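Local structure of helix-turn-helix transcriptional regulator (Pseudomonas aeruginosa, 5XHX) at residues Glu21-Arg25 and Pro26-Arg30; Leu161-Pro164 and Trp165-Leu169; Met170-Arg173 and Ile174-Glu177. The protein probably acts as a DNA-binding transcriptional regulator of the LuxR family, of which this chain is the N-terminal ligand-binding domain. One frame throughout, in Å; residues are numbered along the deposited sequence.

Contact 1 of 3, residues Glu21-Arg25 and Pro26-Arg30; sequences EALDR and PFFWR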
loop_
_atom_site.group_PDB
_atom_site.type_symbol
_atom_site.label_atom_id
_atom_site.label_comp_id
_atom_site.label_asym_id
_atom_site.label_seq_id
_atom_site.Cartn_x
_atom_site.Cartn_y
_atom_site.Cartn_z
ATOM N N GLU A 21 4.180 5.356 -0.540
ATOM C CA GLU A 21 4.780 6.109 -1.607
ATOM C C GLU A 21 6.125 5.514 -2.055
ATOM O O GLU A 21 6.507 5.610 -3.187
ATOM C CB GLU A 21 4.927 7.558 -1.157
ATOM C CG GLU A 21 5.377 8.520 -2.183
ATOM C CD GLU A 21 4.386 8.703 -3.306
ATOM O OE1 GLU A 21 4.819 8.738 -4.464
ATOM O OE2 GLU A 21 3.189 8.796 -3.038
ATOM N N ALA A 22 6.810 4.868 -1.128
ATOM C CA ALA A 22 8.109 4.247 -1.361
ATOM C C ALA A 22 8.008 2.886 -2.030
ATOM O O ALA A 22 9.045 2.293 -2.342
ATOM C CB ALA A 22 8.862 4.105 -0.034
ATOM N N LEU A 23 6.790 2.395 -2.272
ATOM C CA LEU A 23 6.600 1.020 -2.708
ATOM C C LEU A 23 7.324 0.726 -4.018
ATOM O O LEU A 23 7.714 -0.418 -4.261
ATOM C CB LEU A 23 5.105 0.717 -2.827
ATOM C CG LEU A 23 4.636 -0.717 -3.127
ATOM C CD1 LEU A 23 5.191 -1.743 -2.130
ATOM C CD2 LEU A 23 3.100 -0.787 -3.133
ATOM N N ASP A 24 7.532 1.735 -4.864
ATOM C CA ASP A 24 8.220 1.546 -6.136
ATOM C C ASP A 24 9.584 2.218 -6.154
ATOM O O ASP A 24 10.111 2.514 -7.225
ATOM C CB ASP A 24 7.364 2.063 -7.294
ATOM C CG ASP A 24 7.153 3.576 -7.251
ATOM O OD1 ASP A 24 7.571 4.233 -6.268
ATOM O OD2 ASP A 24 6.554 4.107 -8.211
ATOM N N ARG A 25 10.160 2.475 -4.992
ATOM C CA ARG A 25 11.410 3.195 -4.874
ATOM C C ARG A 25 12.480 2.283 -4.287
ATOM O O ARG A 25 12.165 1.298 -3.603
ATOM C CB ARG A 25 11.225 4.446 -3.999
ATOM C CG ARG A 25 10.114 5.392 -4.497
ATOM C CD ARG A 25 10.428 5.942 -5.913
ATOM N NE ARG A 25 11.721 6.634 -5.966
ATOM C CZ ARG A 25 11.932 7.865 -5.497
ATOM N NH1 ARG A 25 10.941 8.540 -4.935
ATOM N NH2 ARG A 25 13.133 8.424 -5.580
ATOM N N PRO A 26 13.762 2.571 -4.553
ATOM C CA PRO A 26 14.835 1.680 -4.069
ATOM C C PRO A 26 14.883 1.537 -2.562
ATOM O O PRO A 26 15.276 0.477 -2.059
ATOM C CB PRO A 26 16.114 2.354 -4.595
ATOM C CG PRO A 26 15.669 3.184 -5.750
ATOM C CD PRO A 26 14.279 3.647 -5.420
ATOM N N PHE A 27 14.500 2.575 -1.826
ATOM C CA PHE A 27 14.606 2.609 -0.374
ATOM C C PHE A 27 13.369 2.059 0.333
ATOM O O PHE A 27 13.187 2.332 1.524
ATOM C CB PHE A 27 14.867 4.044 0.093
ATOM C CG PHE A 27 14.020 5.074 -0.616
ATOM C CD1 PHE A 27 12.803 5.472 -0.091
ATOM C CD2 PHE A 27 14.437 5.626 -1.822
ATOM C CE1 PHE A 27 12.017 6.417 -0.745
ATOM C CE2 PHE A 27 13.662 6.565 -2.485
ATOM C CZ PHE A 27 12.449 6.965 -1.940
ATOM N N PHE A 28 12.517 1.306 -0.365
ATOM C CA PHE A 28 11.285 0.816 0.255
ATOM C C PHE A 28 11.566 -0.008 1.511
ATOM O O PHE A 28 10.945 0.207 2.552
ATOM C CB PHE A 28 10.473 -0.014 -0.735
ATOM C CG PHE A 28 9.390 -0.836 -0.074
ATOM C CD1 PHE A 28 8.189 -0.239 0.324
ATOM C CD2 PHE A 28 9.579 -2.197 0.178
ATOM C CE1 PHE A 28 7.198 -0.983 0.950
ATOM C CE2 PHE A 28 8.583 -2.950 0.809
ATOM C CZ PHE A 28 7.391 -2.341 1.189
ATOM N N TRP A 29 12.481 -0.985 1.425
ATOM C CA TRP A 29 12.708 -1.862 2.575
ATOM C C TRP A 29 13.260 -1.089 3.763
ATOM O O TRP A 29 12.919 -1.384 4.915
ATOM C CB TRP A 29 13.648 -3.016 2.199
ATOM C CG TRP A 29 13.020 -3.935 1.216
ATOM C CD1 TRP A 29 13.319 -4.042 -0.099
ATOM C CD2 TRP A 29 11.934 -4.845 1.460
ATOM N NE1 TRP A 29 12.521 -4.985 -0.690
ATOM C CE2 TRP A 29 11.664 -5.496 0.248
ATOM C CE3 TRP A 29 11.198 -5.201 2.598
ATOM C CZ2 TRP A 29 10.661 -6.464 0.122
ATOM C CZ3 TRP A 29 10.209 -6.167 2.476
ATOM C CH2 TRP A 29 9.946 -6.781 1.249
ATOM N N ARG A 30 14.126 -0.102 3.509
ATOM C CA ARG A 30 14.591 0.753 4.598
ATOM C C ARG A 30 13.425 1.463 5.275
ATOM O O ARG A 30 13.375 1.545 6.508
ATOM C CB ARG A 30 15.621 1.773 4.094
ATOM C CG ARG A 30 16.189 2.642 5.237
ATOM C CD ARG A 30 17.224 3.688 4.782
ATOM N NE ARG A 30 16.732 4.546 3.705
ATOM C CZ ARG A 30 16.075 5.694 3.885
ATOM N NH1 ARG A 30 15.817 6.143 5.108
ATOM N NH2 ARG A 30 15.673 6.397 2.831
#

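Contact 2 of 3, residues Leu161-Pro164 and Trp165-Leu169; sequences LLRP and WVIAL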
loop_
_atom_site.group_PDB
_atom_site.type_symbol
_atom_site.label_atom_id
_atom_site.label_comp_id
_atom_site.label_asym_id
_atom_site.label_seq_id
_atom_site.Cartn_x
_atom_site.Cartn_y
_atom_site.Cartn_z
ATOM N N LEU A 161 0.125 -7.814 15.357
ATOM C CA LEU A 161 -0.977 -6.882 15.122
ATOM C C LEU A 161 -0.860 -6.225 13.753
ATOM O O LEU A 161 -1.862 -6.063 13.045
ATOM C CB LEU A 161 -0.998 -5.811 16.220
ATOM C CG LEU A 161 -2.250 -4.923 16.218
ATOM C CD1 LEU A 161 -3.458 -5.723 16.682
ATOM C CD2 LEU A 161 -2.045 -3.706 17.119
ATOM N N LEU A 162 0.361 -5.839 13.374
ATOM C CA LEU A 162 0.615 -5.124 12.133
ATOM C C LEU A 162 0.761 -6.062 10.946
ATOM O O LEU A 162 0.662 -5.612 9.797
ATOM C CB LEU A 162 1.887 -4.289 12.265
ATOM C CG LEU A 162 2.002 -3.340 13.457
ATOM C CD1 LEU A 162 3.260 -2.469 13.359
ATOM C CD2 LEU A 162 0.761 -2.490 13.560
ATOM N N ARG A 163 0.993 -7.342 11.219
ATOM C CA ARG A 163 1.262 -8.334 10.181
ATOM C C ARG A 163 0.301 -8.304 8.995
ATOM O O ARG A 163 0.783 -8.424 7.859
ATOM C CB ARG A 163 1.273 -9.718 10.845
ATOM C CG ARG A 163 1.448 -10.915 9.910
ATOM C CD ARG A 163 1.449 -12.146 10.790
ATOM N NE ARG A 163 1.297 -13.370 10.040
ATOM C CZ ARG A 163 1.092 -14.565 10.588
ATOM N NH1 ARG A 163 1.027 -14.698 11.908
ATOM N NH2 ARG A 163 0.949 -15.636 9.808
ATOM N N PRO A 164 -1.029 -8.149 9.163
ATOM C CA PRO A 164 -1.911 -8.153 7.979
ATOM C C PRO A 164 -1.465 -7.219 6.863
ATOM O O PRO A 164 -1.440 -7.627 5.693
ATOM C CB PRO A 164 -3.271 -7.735 8.560
ATOM C CG PRO A 164 -3.232 -8.191 9.957
ATOM C CD PRO A 164 -1.805 -8.038 10.416
ATOM N N TRP A 165 -1.089 -5.985 7.183
ATOM C CA TRP A 165 -0.684 -5.090 6.115
ATOM C C TRP A 165 0.811 -5.134 5.836
ATOM O O TRP A 165 1.221 -4.774 4.728
ATOM C CB TRP A 165 -1.130 -3.644 6.397
ATOM C CG TRP A 165 -0.642 -3.014 7.670
ATOM C CD1 TRP A 165 -1.332 -2.911 8.839
ATOM C CD2 TRP A 165 0.617 -2.369 7.887
ATOM N NE1 TRP A 165 -0.568 -2.261 9.784
ATOM C CE2 TRP A 165 0.625 -1.902 9.220
ATOM C CE3 TRP A 165 1.734 -2.124 7.080
ATOM C CZ2 TRP A 165 1.716 -1.227 9.773
ATOM C CZ3 TRP A 165 2.816 -1.458 7.627
ATOM C CH2 TRP A 165 2.799 -1.018 8.964
ATOM N N VAL A 166 1.637 -5.578 6.790
ATOM C CA VAL A 166 3.053 -5.789 6.472
ATOM C C VAL A 166 3.192 -6.820 5.360
ATOM O O VAL A 166 3.871 -6.587 4.359
ATOM C CB VAL A 166 3.852 -6.200 7.722
ATOM C CG1 VAL A 166 5.292 -6.645 7.319
ATOM C CG2 VAL A 166 3.909 -5.036 8.699
ATOM N N ILE A 167 2.525 -7.965 5.500
ATOM C CA ILE A 167 2.734 -9.007 4.499
ATOM C C ILE A 167 2.023 -8.656 3.190
ATOM O O ILE A 167 2.464 -9.064 2.112
ATOM C CB ILE A 167 2.290 -10.379 5.040
ATOM C CG1 ILE A 167 0.786 -10.435 5.190
ATOM C CG2 ILE A 167 3.004 -10.712 6.412
ATOM C CD1 ILE A 167 0.290 -11.777 5.736
ATOM N N ALA A 168 0.901 -7.928 3.259
ATOM C CA ALA A 168 0.250 -7.463 2.037
ATOM C C ALA A 168 1.170 -6.537 1.261
ATOM O O ALA A 168 1.317 -6.659 0.036
ATOM C CB ALA A 168 -1.068 -6.752 2.376
ATOM N N LEU A 169 1.797 -5.602 1.967
ATOM C CA LEU A 169 2.749 -4.686 1.353
ATOM C C LEU A 169 3.926 -5.437 0.741
ATOM O O LEU A 169 4.351 -5.142 -0.380
ATOM C CB LEU A 169 3.267 -3.712 2.413
ATOM C CG LEU A 169 3.037 -2.214 2.405
ATOM C CD1 LEU A 169 4.068 -1.602 3.349
ATOM C CD2 LEU A 169 3.166 -1.655 1.004
#

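Contact 3 of 3, residues Met170-Arg173 and Ile174-Glu177; sequences MKKR and IHFE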
loop_
_atom_site.group_PDB
_atom_site.type_symbol
_atom_site.label_atom_id
_atom_site.label_comp_id
_atom_site.label_asym_id
_atom_site.label_seq_id
_atom_site.Cartn_x
_atom_site.Cartn_y
_atom_site.Cartn_z
ATOM N N MET A 170 4.518 -6.359 1.510
ATOM C CA MET A 170 5.669 -7.117 1.013
ATOM C C MET A 170 5.336 -7.811 -0.297
ATOM O O MET A 170 6.099 -7.739 -1.264
ATOM C CB MET A 170 6.128 -8.137 2.064
ATOM C CG MET A 170 6.700 -7.487 3.320
ATOM S SD MET A 170 7.041 -8.675 4.626
ATOM C CE MET A 170 8.147 -9.779 3.689
ATOM N N LYS A 171 4.181 -8.480 -0.344
ATOM C CA LYS A 171 3.771 -9.182 -1.557
ATOM C C LYS A 171 3.645 -8.214 -2.730
ATOM O O LYS A 171 4.102 -8.507 -3.842
ATOM C CB LYS A 171 2.447 -9.916 -1.300
ATOM C CG LYS A 171 1.919 -10.741 -2.476
ATOM C CD LYS A 171 2.962 -11.723 -3.005
ATOM C CE LYS A 171 2.322 -12.874 -3.783
ATOM N NZ LYS A 171 1.833 -13.963 -2.871
ATOM N N LYS A 172 3.073 -7.028 -2.490
ATOM C CA LYS A 172 2.922 -6.064 -3.575
ATOM C C LYS A 172 4.265 -5.492 -4.005
ATOM O O LYS A 172 4.460 -5.193 -5.189
ATOM C CB LYS A 172 1.957 -4.948 -3.155
ATOM C CG LYS A 172 0.508 -5.421 -3.039
ATOM C CD LYS A 172 0.044 -6.023 -4.363
ATOM C CE LYS A 172 -1.384 -6.540 -4.285
ATOM N NZ LYS A 172 -1.476 -7.941 -3.784
ATOM N N ARG A 173 5.219 -5.380 -3.079
ATOM C CA ARG A 173 6.529 -4.855 -3.459
ATOM C C ARG A 173 7.211 -5.701 -4.537
ATOM O O ARG A 173 8.016 -5.162 -5.303
ATOM C CB ARG A 173 7.408 -4.713 -2.209
ATOM C CG ARG A 173 8.894 -4.477 -2.460
ATOM C CD ARG A 173 9.201 -3.182 -3.218
ATOM N NE ARG A 173 10.643 -3.009 -3.392
ATOM C CZ ARG A 173 11.240 -1.873 -3.755
ATOM N NH1 ARG A 173 10.525 -0.785 -4.000
ATOM N NH2 ARG A 173 12.566 -1.823 -3.869
ATOM N N ILE A 174 6.865 -6.987 -4.661
ATOM C CA ILE A 174 7.504 -7.859 -5.656
ATOM C C ILE A 174 7.357 -7.309 -7.073
ATOM O O ILE A 174 8.261 -7.462 -7.906
ATOM C CB ILE A 174 6.929 -9.285 -5.571
ATOM C CG1 ILE A 174 7.421 -9.977 -4.312
ATOM C CG2 ILE A 174 7.316 -10.103 -6.806
ATOM C CD1 ILE A 174 8.888 -9.798 -4.086
ATOM N N HIS A 175 6.239 -6.672 -7.366
ATOM C CA HIS A 175 6.017 -6.069 -8.657
ATOM C C HIS A 175 7.006 -5.013 -9.020
ATOM O O HIS A 175 7.207 -4.757 -10.169
ATOM C CB HIS A 175 4.626 -5.501 -8.736
ATOM C CG HIS A 175 3.583 -6.539 -8.608
ATOM N ND1 HIS A 175 3.277 -7.400 -9.629
ATOM C CD2 HIS A 175 2.814 -6.899 -7.567
ATOM C CE1 HIS A 175 2.350 -8.237 -9.226
ATOM N NE2 HIS A 175 2.059 -7.963 -7.974
ATOM N N PHE A 176 7.624 -4.409 -8.040
ATOM C CA PHE A 176 8.584 -3.388 -8.312
ATOM C C PHE A 176 9.996 -3.850 -8.069
ATOM O O PHE A 176 10.884 -3.054 -8.035
ATOM C CB PHE A 176 8.275 -2.154 -7.501
ATOM C CG PHE A 176 6.872 -1.678 -7.650
ATOM C CD1 PHE A 176 6.498 -0.949 -8.744
ATOM C CD2 PHE A 176 5.932 -1.974 -6.720
ATOM C CE1 PHE A 176 5.242 -0.539 -8.894
ATOM C CE2 PHE A 176 4.662 -1.552 -6.870
ATOM C CZ PHE A 176 4.313 -0.832 -7.962
ATOM N N GLU A 177 10.196 -5.146 -7.906
ATOM C CA GLU A 177 11.540 -5.690 -7.825
ATOM C C GLU A 177 11.959 -6.272 -9.161
ATOM O O GLU A 177 11.308 -7.098 -9.755
ATOM C CB GLU A 177 11.712 -6.710 -6.701
ATOM C CG GLU A 177 11.348 -6.216 -5.358
ATOM C CD GLU A 177 12.507 -5.736 -4.564
ATOM O OE1 GLU A 177 13.604 -5.758 -5.067
ATOM O OE2 GLU A 177 12.304 -5.325 -3.443
HETATM O O HOH W 1 0.284 -9.596 -5.531
HETATM O O HOH W 2 14.883 -3.670 -3.389
#

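Contact 1 of 3, residues Glu21-Arg25 and Pro26-Arg30
Phe-27 and Arg-25 meet through their side-chain torsions. The Phe-27 CG stands between its own N and carbonyl carbon (chi1 43°), which swings the ring back over the preceding turn. The Arg-25 chain starts beside its backbone N and bends again at chi2 and chi3, which folds it alongside that ring. Arg-25 CB lies over one face of the Phe-27 ring, 3.7 Å from the ring centroid, a CH-pi contact. The guanidinium is turned steeply, 74° from the ring plane. It presents a face to the rim of the ring, with Arg-25 CZ 3.7 Å from Phe-27 CZ. Ala-22 CB touches the same ring at Phe-27 CE1, 4.0 Å away.

Phe-28 CG is anti to its backbone N (chi1 165°), and its ring meets Leu-23. Leu-23 CD1 sits over a face of the Phe-28 ring, 4.2 Å from the centroid, in a second CH-pi contact. The backbone makes a type I beta turn from Arg-25 to Phe-28, closed by Phe-28 N to Arg-25 O at 3.3 Å. Phe-27 is the N-cap residue of the next helix.

This turn links helix 11-21 to helix 28-36. Leu-23 also packs on Leu-23 of the second subunit. Within the chain, Leu-23 and Phe-28 face helix 153-173, and Trp-29 reaches strands 44-50 and 140-147.

Contact 2 of 3, residues Leu161-Pro164 and Trp165-Leu169
Trp-165 and Leu-162 pack side by side at a proline kink within helix 153-173. Pro-164 has no N-H to give to the preceding turn, and the helix is kinked there. Alpha-helical bonding resumes from Val-166. Val-166 N binds Leu-162 O at 3.2 Å, and Ile-167 N binds Arg-163 O in a nearly straight bond of 176°. A weak bond from Trp-165 N also reaches Leu-162 O, and the one from Ala-168 N to Pro-164 O is weak too.

The Trp-165 side chain can be followed outward. CB sits next to the peptide from Pro-164. With chi1 at 58°, CG lies between the backbone N and carbonyl carbon, which lays the indole against Leu-162. CG and CD1 pass under Leu-162 O, which stands over one face of the ring, displaced toward the rim; Trp-165 CD1 is 3.5 Å from that oxygen. NE1 runs beside Leu-162 CA and CD2. CE2 comes next to Leu-162 CB. CZ2 lies 4.0 Å from Leu-162 CB and also near Leu-162 CD1. Val-166 CG2 lies over the indole face as well.

Outside the segments, Trp-165 packs on Leu-19 of helix 11-21, and its ring meets that of His-13 of the second subunit. This part of the helix therefore faces the dimer partner. Arg-163 forms a salt bridge with Glu-160 through NH1. Arg-163 runs out extended, and its CG lies 3.8 Å from Ile-167 CG2.

Contact 3 of 3, residues Met170-Arg173 and Ile174-Glu177
The guanidinium of Arg-173 and the carboxylate of Glu-177 meet with their planes almost perpendicular, 84° apart. Glu-177 OE2 lies at the guanidinium edge, close to its plane, and accepts from Arg-173 NE at 2.9 Å. The same bond reaches OE2 from above the carboxylate plane. Water 2 also lies at the guanidinium edge. It accepts from Arg-173 NH2 at 3.0 Å and probably donates to Glu-177 OE1, which would join the two groups a second time. Phe-176 O sits over one guanidinium face.

The His-175 ring has Lys-172 O near its plane, at the CD2 edge, 3.4 Å from CD2. Water 1 is at the edge too. It accepts from Lys-172 NZ, and a weak bond links it to His-175 NE2. The Phe-176 ring has His-175 CB over one face, offset toward the rim.

The Arg-173 chain leaves with CG anti to its N (chi1 167°) and bends at chi2, which carries NE to Glu-177. Its NH1 is held by Leu-23 O and Arg-25 O, and Glu-177 OE2 also accepts from Trp-29 NE1. These partners should favour the charged forms of both side chains and hold them in place. Lys-172 NZ binds Glu-21 O of the second subunit. His-175 meets Phe-176 of the second subunit edge to face, and Phe-176 meets its His-175.

The backbone here is bonded three residues apart. Ile-174 N binds Lys-171 O, His-175 N binds Lys-172 O, and Phe-176 N binds Arg-173 O at 2.9 Å. Such i to i+3 bonds resemble those of a 3-10 turn, here where the chain leaves helix 153-173 and a buried salt bridge ties the outgoing chain to the helix.

Overall arrangement
Contact 1 comes first along the chain, at the corner between helices 11-21 and 28-36. Contacts 2 and 3 follow much later and adjoin in sequence; contact 2 lies on helix 153-173, and contact 3 runs from that helix into the loop after it. The centres of contacts 1 and 3 are about 10 Å apart, those of 2 and 3 about 13 Å, and those of 1 and 2 about 16 Å. Leu-169 packs on Leu-23 and Phe-28, so contacts 1 and 2 share an apolar seam. Arg-25 O with Arg-173 NH1 and Trp-29 NE1 with Glu-177 OE2 probably hydrogen-bond contacts 1 and 3 together. All three reach the second subunit, so this helical layer beside the antiparallel sheet also contributes to dimer assembly.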